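Local coordinates for SIRV1 hypothetical protein ORF119 (Sulfolobus islandicus rudivirus 1 variant xx, PDB 2X3G) that is probably a replication initiator (Rep) nuclease of the HUH type, nicking and joining viral DNA to start genome replication, at residues S12-K26 with N61-L75. Residues are numbered along the deposited sequence; the frame is centred on the assembly and turned at random.
Sequences SYIYTYFITITTNYK and NGLHYHILVFTNKKL
Strands 15-22 and 64-71, the two central strands of a four-stranded antiparallel sheet, pair here, and the second carries the His-hydrophobic-His sequence H64-Y65-H66. Main-chain bonds join Y15 with T71, Y17 with V69, I19 with I67 and I21 with Y65, as in I19 N to I67 O (2.8 Å). The β-branched and aromatic residues suit these extended backbones. On the face bearing the histidines, T20 and H66 form a non-hydrogen-bonded pair. T20 OG1 lies 3.2 Å from H66 ND1, in the plane of the imidazole at its edge; this hydrogen bond restricts the ring's rotation, and either group could donate. T22 OG1 approaches H64 ND1 to 3.1 Å.

The other face is largely apolar: I19, I21, I67 and V69 lie side by side and touch mainly through their branch ends, with I21 CD1 3.9 Å from I67 CD1, and helix 30-44 packs against Y65 and L75. Y17 has CG anti to its carbonyl carbon (chi1 -66°), which carries the ring along the sheet to L75. There L75 CD1 covers one ring face, while L75 N donates to Y17 OH at 3.1 Å, so a tyrosine serves both oily core and backbone. Next to it, the extended K74 chain lays CG over the Y15 ring, 3.9 Å from its centroid.

Each end has its own fastening. N72 OD1 accepts from I14 N in the carbonyl plane (2.9 Å), and its amide lies nearly parallel to the Y13 ring (8°). At the far end T23 OG1 accepts from L63 N and donates to Y25 O, bridging two backbones. Strand pairing of this kind, with two histidines side by side on a central strand, is characteristic of HUH Rep nucleases, where such histidines typically hold a divalent metal.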
ATOM      1  N   SER A  12      -1.794   9.883  24.665  1.00 14.45           N
ATOM      2  CA  SER A  12      -2.742   9.585  25.744  1.00 14.93           C
ATOM      3  C   SER A  12      -2.499   8.240  26.420  1.00 14.67           C
ATOM      4  O   SER A  12      -3.096   7.953  27.451  1.00 14.09           O
ATOM      5  CB  SER A  12      -4.190   9.656  25.230  1.00 15.23           C
ATOM      6  OG  SER A  12      -4.365   8.926  24.023  1.00 14.97           O
ATOM      7  N   TYR A  13      -1.632   7.411  25.837  1.00 14.39           N
ATOM      8  CA  TYR A  13      -1.237   6.136  26.427  1.00 14.88           C
ATOM      9  C   TYR A  13       0.197   6.189  26.905  1.00 14.75           C
ATOM     10  O   TYR A  13       1.039   6.789  26.260  1.00 15.23           O
ATOM     11  CB  TYR A  13      -1.430   4.989  25.406  1.00 14.41           C
ATOM     12  CG  TYR A  13      -2.883   4.655  25.241  1.00 15.16           C
ATOM     13  CD1 TYR A  13      -3.462   3.597  25.941  1.00 15.17           C
ATOM     14  CD2 TYR A  13      -3.716   5.427  24.458  1.00 13.67           C
ATOM     15  CE1 TYR A  13      -4.783   3.316  25.810  1.00 16.00           C
ATOM     16  CE2 TYR A  13      -5.041   5.145  24.320  1.00 16.01           C
ATOM     17  CZ  TYR A  13      -5.586   4.091  25.016  1.00 16.85           C
ATOM     18  OH  TYR A  13      -6.930   3.808  24.922  1.00 16.98           O
ATOM     19  N   ILE A  14       0.484   5.519  28.023  1.00 15.60           N
ATOM     20  CA  ILE A  14       1.818   5.618  28.604  1.00 15.97           C
ATOM     21  C   ILE A  14       2.844   5.026  27.649  1.00 15.26           C
ATOM     22  O   ILE A  14       3.874   5.643  27.375  1.00 16.45           O
ATOM     23  CB  ILE A  14       1.874   4.931  29.993  1.00 16.09           C
ATOM     24  CG1 ILE A  14       1.010   5.699  30.999  1.00 17.49           C
ATOM     25  CG2 ILE A  14       3.293   4.868  30.510  1.00 15.96           C
ATOM     26  CD1 ILE A  14       0.729   4.904  32.243  1.00 18.97           C
ATOM     27  N   TYR A  15       2.506   3.877  27.073  1.00 14.78           N
ATOM     28  CA  TYR A  15       3.440   3.119  26.246  1.00 14.50           C
ATOM     29  C   TYR A  15       2.958   3.001  24.810  1.00 14.41           C
ATOM     30  O   TYR A  15       1.823   2.617  24.566  1.00 15.61           O
ATOM     31  CB  TYR A  15       3.646   1.722  26.818  1.00 15.72           C
ATOM     32  CG  TYR A  15       4.037   1.738  28.275  1.00 15.06           C
ATOM     33  CD1 TYR A  15       5.309   2.136  28.644  1.00 18.72           C
ATOM     34  CD2 TYR A  15       3.121   1.395  29.288  1.00 18.07           C
ATOM     35  CE1 TYR A  15       5.677   2.197  29.992  1.00 20.25           C
ATOM     36  CE2 TYR A  15       3.473   1.450  30.614  1.00 18.54           C
ATOM     37  CZ  TYR A  15       4.755   1.832  30.964  1.00 19.74           C
ATOM     38  OH  TYR A  15       5.138   1.896  32.282  1.00 21.05           O
ATOM     39  N   THR A  16       3.841   3.362  23.881  1.00 14.30           N
ATOM     40  CA  THR A  16       3.640   3.148  22.449  1.00 13.32           C
ATOM     41  C   THR A  16       4.780   2.251  21.978  1.00 13.62           C
ATOM     42  O   THR A  16       5.935   2.682  21.936  1.00 13.89           O
ATOM     43  CB  THR A  16       3.734   4.442  21.634  1.00 13.86           C
ATOM     44  OG1 THR A  16       2.734   5.390  22.053  1.00 12.34           O
ATOM     45  CG2 THR A  16       3.531   4.113  20.163  1.00 13.76           C
ATOM     46  N   TYR A  17       4.444   1.009  21.653  1.00 14.42           N
ATOM     47  CA  TYR A  17       5.433   0.035  21.194  1.00 13.91           C
ATOM     48  C   TYR A  17       5.338  -0.090  19.686  1.00 14.33           C
ATOM     49  O   TYR A  17       4.246  -0.296  19.152  1.00 14.93           O
ATOM     50  CB  TYR A  17       5.159  -1.319  21.811  1.00 14.26           C
ATOM     51  CG  TYR A  17       5.350  -1.392  23.297  1.00 12.97           C
ATOM     52  CD1 TYR A  17       6.615  -1.507  23.838  1.00 13.77           C
ATOM     53  CD2 TYR A  17       4.253  -1.329  24.163  1.00 13.42           C
ATOM     54  CE1 TYR A  17       6.805  -1.594  25.201  1.00 16.31           C
ATOM     55  CE2 TYR A  17       4.438  -1.419  25.551  1.00 13.00           C
ATOM     56  CZ  TYR A  17       5.733  -1.545  26.048  1.00 14.24           C
ATOM     57  OH  TYR A  17       5.964  -1.632  27.387  1.00 16.89           O
ATOM     58  N   PHE A  18       6.484   0.041  19.019  1.00 14.90           N
ATOM     59  CA  PHE A  18       6.626  -0.146  17.583  1.00 14.66           C
ATOM     60  C   PHE A  18       7.332  -1.475  17.387  1.00 15.05           C
ATOM     61  O   PHE A  18       8.498  -1.613  17.732  1.00 15.47           O
ATOM     62  CB  PHE A  18       7.404   1.034  16.959  1.00 16.14           C
ATOM     63  CG  PHE A  18       7.752   0.849  15.516  1.00 16.36           C
ATOM     64  CD1 PHE A  18       6.815   0.365  14.621  1.00 19.92           C
ATOM     65  CD2 PHE A  18       9.012   1.173  15.051  1.00 20.89           C
ATOM     66  CE1 PHE A  18       7.143   0.162  13.296  1.00 20.46           C
ATOM     67  CE2 PHE A  18       9.345   1.000  13.728  1.00 21.69           C
ATOM     68  CZ  PHE A  18       8.407   0.492  12.842  1.00 20.91           C
ATOM     69  N   ILE A  19       6.578  -2.453  16.879  1.00 13.62           N
ATOM     70  CA  ILE A  19       7.049  -3.799  16.663  1.00 14.13           C
ATOM     71  C   ILE A  19       7.141  -4.105  15.167  1.00 14.77           C
ATOM     72  O   ILE A  19       6.188  -3.911  14.420  1.00 14.64           O
ATOM     73  CB  ILE A  19       6.063  -4.790  17.300  1.00 13.75           C
ATOM     74  CG1 ILE A  19       5.677  -4.345  18.721  1.00 15.97           C
ATOM     75  CG2 ILE A  19       6.618  -6.236  17.219  1.00 13.12           C
ATOM     76  CD1 ILE A  19       4.546  -5.184  19.328  1.00 14.09           C
ATOM     77  N   THR A  20       8.311  -4.570  14.735  1.00 15.82           N
ATOM     78  CA  THR A  20       8.501  -5.010  13.388  1.00 16.81           C
ATOM     79  C   THR A  20       8.773  -6.505  13.403  1.00 17.48           C
ATOM     80  O   THR A  20       9.625  -6.980  14.151  1.00 16.15           O
ATOM     81  CB  THR A  20       9.653  -4.270  12.729  1.00 18.63           C
ATOM     82  OG1 THR A  20       9.428  -2.877  12.877  1.00 20.56           O
ATOM     83  CG2 THR A  20       9.723  -4.600  11.240  1.00 20.89           C
ATOM     84  N   ILE A  21       8.054  -7.231  12.557  1.00 17.63           N
ATOM     85  CA  ILE A  21       8.161  -8.688  12.494  1.00 18.89           C
ATOM     86  C   ILE A  21       8.455  -9.058  11.049  1.00 19.92           C
ATOM     87  O   ILE A  21       7.769  -8.589  10.142  1.00 20.05           O
ATOM     88  CB  ILE A  21       6.846  -9.367  12.982  1.00 18.97           C
ATOM     89  CG1 ILE A  21       6.448  -8.827  14.355  1.00 18.81           C
ATOM     90  CG2 ILE A  21       6.964 -10.915  12.986  1.00 20.03           C
ATOM     91  CD1 ILE A  21       5.386  -7.754  14.288  1.00 18.44           C
ATOM     92  N   THR A  22       9.512  -9.844  10.842  1.00 20.12           N
ATOM     93  CA  THR A  22       9.821 -10.394   9.542  1.00 22.30           C
ATOM     94  C   THR A  22       9.931 -11.909   9.620  1.00 23.93           C
ATOM     95  O   THR A  22      10.425 -12.462  10.605  1.00 22.36           O
ATOM     96  CB  THR A  22      11.134  -9.794   9.007  1.00 22.91           C
ATOM     97  OG1 THR A  22      11.019  -8.355   9.008  1.00 24.02           O
ATOM     98  CG2 THR A  22      11.415 -10.286   7.603  1.00 27.09           C
ATOM     99  N   THR A  23       9.451 -12.589   8.580  1.00 25.97           N
ATOM    100  CA  THR A  23       9.716 -14.010   8.424  1.00 28.63           C
ATOM    101  C   THR A  23      10.329 -14.258   7.070  1.00 30.03           C
ATOM    102  O   THR A  23      10.241 -13.411   6.184  1.00 30.27           O
ATOM    103  CB  THR A  23       8.449 -14.852   8.523  1.00 29.87           C
ATOM    104  OG1 THR A  23       7.582 -14.549   7.423  1.00 32.79           O
ATOM    105  CG2 THR A  23       7.732 -14.573   9.815  1.00 28.77           C
ATOM    106  N   ASN A  24      10.938 -15.424   6.908  1.00 31.36           N
ATOM    107  CA  ASN A  24      11.449 -15.843   5.603  1.00 33.19           C
ATOM    108  C   ASN A  24      10.533 -16.874   4.941  1.00 34.61           C
ATOM    109  O   ASN A  24      10.975 -17.654   4.115  1.00 35.63           O
ATOM    110  CB  ASN A  24      12.900 -16.361   5.703  1.00 34.29           C
ATOM    111  CG  ASN A  24      13.047 -17.563   6.622  1.00 34.97           C
ATOM    112  OD1 ASN A  24      12.093 -17.994   7.258  1.00 35.83           O
ATOM    113  ND2 ASN A  24      14.256 -18.098   6.702  1.00 36.64           N
ATOM    114  N   TYR A  25       9.255 -16.861   5.305  1.00 34.05           N
ATOM    115  CA  TYR A  25       8.257 -17.694   4.635  1.00 36.44           C
ATOM    116  C   TYR A  25       6.906 -16.996   4.584  1.00 35.77           C
ATOM    117  O   TYR A  25       6.605 -16.170   5.435  1.00 33.23           O
ATOM    118  CB  TYR A  25       8.128 -19.049   5.328  1.00 37.23           C
ATOM    119  CG  TYR A  25       7.750 -18.955   6.792  1.00 35.47           C
ATOM    120  CD1 TYR A  25       8.726 -18.982   7.781  1.00 34.34           C
ATOM    121  CD2 TYR A  25       6.422 -18.847   7.186  1.00 35.09           C
ATOM    122  CE1 TYR A  25       8.390 -18.902   9.123  1.00 34.11           C
ATOM    123  CE2 TYR A  25       6.073 -18.763   8.529  1.00 34.33           C
ATOM    124  CZ  TYR A  25       7.064 -18.792   9.494  1.00 33.57           C
ATOM    125  OH  TYR A  25       6.738 -18.709  10.827  1.00 32.93           O
ATOM    126  N   LYS A  26       6.101 -17.349   3.581  1.00 38.28           N
ATOM    127  CA  LYS A  26       4.820 -16.686   3.325  1.00 39.26           C
ATOM    128  C   LYS A  26       3.597 -17.510   3.730  1.00 40.53           C
ATOM    129  O   LYS A  26       2.483 -16.983   3.771  1.00 40.52           O
ATOM    130  CB  LYS A  26       4.717 -16.310   1.843  1.00 41.17           C
ATOM    131  CG  LYS A  26       5.425 -15.015   1.500  1.00 41.58           C
ATOM    132  CD  LYS A  26       5.283 -14.647   0.029  1.00 42.98           C
ATOM    133  CE  LYS A  26       5.532 -13.149  -0.174  1.00 42.94           C
ATOM    134  NZ  LYS A  26       5.788 -12.815  -1.608  1.00 45.89           N
ATOM    135  N   ASN A  61      10.068 -13.197  -0.444  1.00 51.82           N
ATOM    136  CA  ASN A  61      10.383 -14.456   0.248  1.00 51.46           C
ATOM    137  C   ASN A  61       9.587 -14.670   1.553  1.00 49.04           C
ATOM    138  O   ASN A  61       9.297 -15.810   1.927  1.00 49.93           O
ATOM    139  CB  ASN A  61      11.891 -14.548   0.539  1.00 52.02           C
ATOM    140  CG  ASN A  61      12.363 -13.526   1.567  1.00 51.22           C
ATOM    141  OD1 ASN A  61      12.143 -12.320   1.408  1.00 52.88           O
ATOM    142  ND2 ASN A  61      13.008 -14.003   2.630  1.00 51.84           N
ATOM    143  N   GLY A  62       9.236 -13.590   2.244  1.00 45.87           N
ATOM    144  CA  GLY A  62       8.609 -13.727   3.550  1.00 43.48           C
ATOM    145  C   GLY A  62       7.540 -12.714   3.858  1.00 40.76           C
ATOM    146  O   GLY A  62       7.037 -12.035   2.963  1.00 41.50           O
ATOM    147  N   LEU A  63       7.185 -12.647   5.139  1.00 37.33           N
ATOM    148  CA  LEU A  63       6.217 -11.675   5.647  1.00 34.71           C
ATOM    149  C   LEU A  63       6.954 -10.504   6.280  1.00 31.56           C
ATOM    150  O   LEU A  63       8.070 -10.653   6.797  1.00 28.93           O
ATOM    151  CB  LEU A  63       5.305 -12.312   6.702  1.00 34.58           C
ATOM    152  CG  LEU A  63       4.558 -13.583   6.300  1.00 36.86           C
ATOM    153  CD1 LEU A  63       4.138 -14.399   7.539  1.00 37.74           C
ATOM    154  CD2 LEU A  63       3.374 -13.231   5.424  1.00 37.65           C
ATOM    155  N   HIS A  64       6.306  -9.346   6.245  1.00 29.55           N
ATOM    156  CA  HIS A  64       6.809  -8.156   6.895  1.00 27.80           C
ATOM    157  C   HIS A  64       5.614  -7.442   7.523  1.00 25.58           C
ATOM    158  O   HIS A  64       4.705  -7.002   6.803  1.00 24.83           O
ATOM    159  CB  HIS A  64       7.505  -7.274   5.862  1.00 30.08           C
ATOM    160  CG  HIS A  64       8.576  -6.406   6.431  1.00 31.70           C
ATOM    161  ND1 HIS A  64       9.880  -6.835   6.570  1.00 36.22           N
ATOM    162  CD2 HIS A  64       8.550  -5.126   6.877  1.00 34.29           C
ATOM    163  CE1 HIS A  64      10.604  -5.864   7.100  1.00 36.92           C
ATOM    164  NE2 HIS A  64       9.822  -4.815   7.292  1.00 34.25           N
ATOM    165  N   TYR A  65       5.593  -7.385   8.855  1.00 23.17           N
ATOM    166  CA  TYR A  65       4.519  -6.726   9.603  1.00 22.53           C
ATOM    167  C   TYR A  65       5.085  -5.571  10.417  1.00 20.37           C
ATOM    168  O   TYR A  65       6.171  -5.676  10.957  1.00 18.27           O
ATOM    169  CB  TYR A  65       3.858  -7.672  10.612  1.00 22.95           C
ATOM    170  CG  TYR A  65       3.353  -9.016  10.123  1.00 25.28           C
ATOM    171  CD1 TYR A  65       3.394 -10.123  10.971  1.00 26.14           C
ATOM    172  CD2 TYR A  65       2.808  -9.181   8.857  1.00 26.32           C
ATOM    173  CE1 TYR A  65       2.924 -11.356  10.578  1.00 26.96           C
ATOM    174  CE2 TYR A  65       2.329 -10.404   8.449  1.00 27.77           C
ATOM    175  CZ  TYR A  65       2.392 -11.496   9.318  1.00 29.09           C
ATOM    176  OH  TYR A  65       1.922 -12.719   8.942  1.00 30.98           O
ATOM    177  N   HIS A  66       4.339  -4.486  10.521  1.00 19.29           N
ATOM    178  CA  HIS A  66       4.661  -3.408  11.460  1.00 18.95           C
ATOM    179  C   HIS A  66       3.437  -3.194  12.320  1.00 18.39           C
ATOM    180  O   HIS A  66       2.326  -3.170  11.812  1.00 18.91           O
ATOM    181  CB  HIS A  66       5.023  -2.096  10.755  1.00 19.16           C
ATOM    182  CG  HIS A  66       6.211  -2.186   9.860  1.00 22.43           C
ATOM    183  ND1 HIS A  66       7.494  -2.371  10.333  1.00 24.32           N
ATOM    184  CD2 HIS A  66       6.312  -2.110   8.515  1.00 24.36           C
ATOM    185  CE1 HIS A  66       8.331  -2.407   9.314  1.00 25.95           C
ATOM    186  NE2 HIS A  66       7.639  -2.259   8.200  1.00 26.93           N
ATOM    187  N   ILE A  67       3.651  -3.033  13.621  1.00 17.95           N
ATOM    188  CA  ILE A  67       2.570  -2.922  14.562  1.00 18.15           C
ATOM    189  C   ILE A  67       2.874  -1.819  15.563  1.00 17.70           C
ATOM    190  O   ILE A  67       3.960  -1.795  16.125  1.00 17.54           O
ATOM    191  CB  ILE A  67       2.363  -4.258  15.306  1.00 17.85           C
ATOM    192  CG1 ILE A  67       2.082  -5.401  14.327  1.00 19.37           C
ATOM    193  CG2 ILE A  67       1.201  -4.178  16.280  1.00 18.64           C
ATOM    194  CD1 ILE A  67       1.703  -6.701  15.028  1.00 20.74           C
ATOM    195  N   LEU A  68       1.921  -0.903  15.765  1.00 17.56           N
ATOM    196  CA  LEU A  68       1.939  -0.019  16.935  1.00 16.33           C
ATOM    197  C   LEU A  68       0.938  -0.497  17.961  1.00 15.81           C
ATOM    198  O   LEU A  68      -0.225  -0.752  17.647  1.00 16.34           O
ATOM    199  CB  LEU A  68       1.577   1.415  16.585  1.00 16.56           C
ATOM    200  CG  LEU A  68       2.614   2.242  15.888  1.00 16.89           C
ATOM    201  CD1 LEU A  68       1.978   3.599  15.575  1.00 15.34           C
ATOM    202  CD2 LEU A  68       3.855   2.398  16.741  1.00 14.78           C
ATOM    203  N   VAL A  69       1.411  -0.631  19.185  1.00 14.78           N
ATOM    204  CA  VAL A  69       0.565  -1.011  20.317  1.00 14.17           C
ATOM    205  C   VAL A  69       0.581   0.188  21.275  1.00 13.85           C
ATOM    206  O   VAL A  69       1.635   0.616  21.726  1.00 13.09           O
ATOM    207  CB  VAL A  69       1.080  -2.289  21.003  1.00 14.71           C
ATOM    208  CG1 VAL A  69       0.310  -2.565  22.312  1.00 14.04           C
ATOM    209  CG2 VAL A  69       0.983  -3.507  20.054  1.00 15.47           C
ATOM    210  N   PHE A  70      -0.592   0.732  21.538  1.00 13.37           N
ATOM    211  CA  PHE A  70      -0.788   1.763  22.547  1.00 13.04           C
ATOM    212  C   PHE A  70      -1.437   1.140  23.777  1.00 13.03           C
ATOM    213  O   PHE A  70      -2.515   0.583  23.684  1.00 13.19           O
ATOM    214  CB  PHE A  70      -1.718   2.812  21.989  1.00 14.15           C
ATOM    215  CG  PHE A  70      -1.262   3.369  20.692  1.00 12.34           C
ATOM    216  CD1 PHE A  70      -1.749   2.857  19.485  1.00 14.57           C
ATOM    217  CD2 PHE A  70      -0.339   4.407  20.652  1.00 14.87           C
ATOM    218  CE1 PHE A  70      -1.337   3.388  18.277  1.00 14.78           C
ATOM    219  CE2 PHE A  70       0.059   4.940  19.464  1.00 15.17           C
ATOM    220  CZ  PHE A  70      -0.431   4.426  18.262  1.00 14.49           C
ATOM    221  N   THR A  71      -0.788   1.289  24.924  1.00 13.07           N
ATOM    222  CA  THR A  71      -1.196   0.597  26.138  1.00 13.91           C
ATOM    223  C   THR A  71      -0.666   1.336  27.371  1.00 14.65           C
ATOM    224  O   THR A  71       0.342   2.045  27.315  1.00 14.87           O
ATOM    225  CB  THR A  71      -0.692  -0.866  26.136  1.00 14.10           C
ATOM    226  OG1 THR A  71      -1.199  -1.580  27.265  1.00 14.21           O
ATOM    227  CG2 THR A  71       0.833  -0.957  26.143  1.00 11.99           C
ATOM    228  N   ASN A  72      -1.355   1.137  28.484  1.00 16.12           N
ATOM    229  CA  ASN A  72      -0.992   1.779  29.744  1.00 16.55           C
ATOM    230  C   ASN A  72      -0.300   0.795  30.664  1.00 17.70           C
ATOM    231  O   ASN A  72       0.054   1.132  31.796  1.00 18.46           O
ATOM    232  CB  ASN A  72      -2.244   2.399  30.370  1.00 17.32           C
ATOM    233  CG  ASN A  72      -2.737   3.581  29.591  1.00 17.12           C
ATOM    234  OD1 ASN A  72      -1.938   4.419  29.175  1.00 18.14           O
ATOM    235  ND2 ASN A  72      -4.033   3.667  29.382  1.00 17.19           N
ATOM    236  N   LYS A  73      -0.038  -0.408  30.154  1.00 18.23           N
ATOM    237  CA  LYS A  73       0.607  -1.453  30.933  1.00 19.94           C
ATOM    238  C   LYS A  73       1.768  -2.008  30.144  1.00 19.41           C
ATOM    239  O   LYS A  73       1.588  -2.377  28.998  1.00 18.32           O
ATOM    240  CB  LYS A  73      -0.391  -2.569  31.214  1.00 20.92           C
ATOM    241  CG  LYS A  73       0.188  -3.701  32.039  1.00 23.48           C
ATOM    242  CD  LYS A  73      -0.882  -4.665  32.540  1.00 26.11           C
ATOM    243  CE  LYS A  73      -0.274  -5.913  33.187  1.00 30.28           C
ATOM    244  NZ  LYS A  73       0.915  -5.616  34.040  1.00 35.62           N
ATOM    245  N   LYS A  74       2.939  -2.098  30.762  1.00 19.78           N
ATOM    246  CA  LYS A  74       4.130  -2.577  30.060  1.00 20.00           C
ATOM    247  C   LYS A  74       3.888  -3.950  29.494  1.00 19.81           C
ATOM    248  O   LYS A  74       3.327  -4.811  30.179  1.00 18.46           O
ATOM    249  CB  LYS A  74       5.333  -2.658  30.992  1.00 21.43           C
ATOM    250  CG  LYS A  74       6.170  -1.413  31.050  1.00 23.12           C
ATOM    251  CD  LYS A  74       7.241  -1.556  32.114  1.00 23.89           C
ATOM    252  CE  LYS A  74       8.038  -0.274  32.239  1.00 25.53           C
ATOM    253  NZ  LYS A  74       9.016  -0.340  33.356  1.00 28.46           N
ATOM    254  N   LEU A  75       4.346  -4.154  28.265  1.00 19.58           N
ATOM    255  CA  LEU A  75       4.227  -5.423  27.572  1.00 20.79           C
ATOM    256  C   LEU A  75       5.277  -6.380  28.088  1.00 21.89           C
ATOM    257  O   LEU A  75       6.416  -5.972  28.353  1.00 22.13           O
ATOM    258  CB  LEU A  75       4.436  -5.253  26.055  1.00 20.64           C
ATOM    259  CG  LEU A  75       3.278  -4.870  25.138  1.00 22.28           C
ATOM    260  CD1 LEU A  75       3.740  -5.087  23.706  1.00 24.75           C
ATOM    261  CD2 LEU A  75       2.044  -5.701  25.477  1.00 24.15           C
TER
HETATM  262  O   HOH W   1      -5.203   6.137  28.191  1.00 20.57           O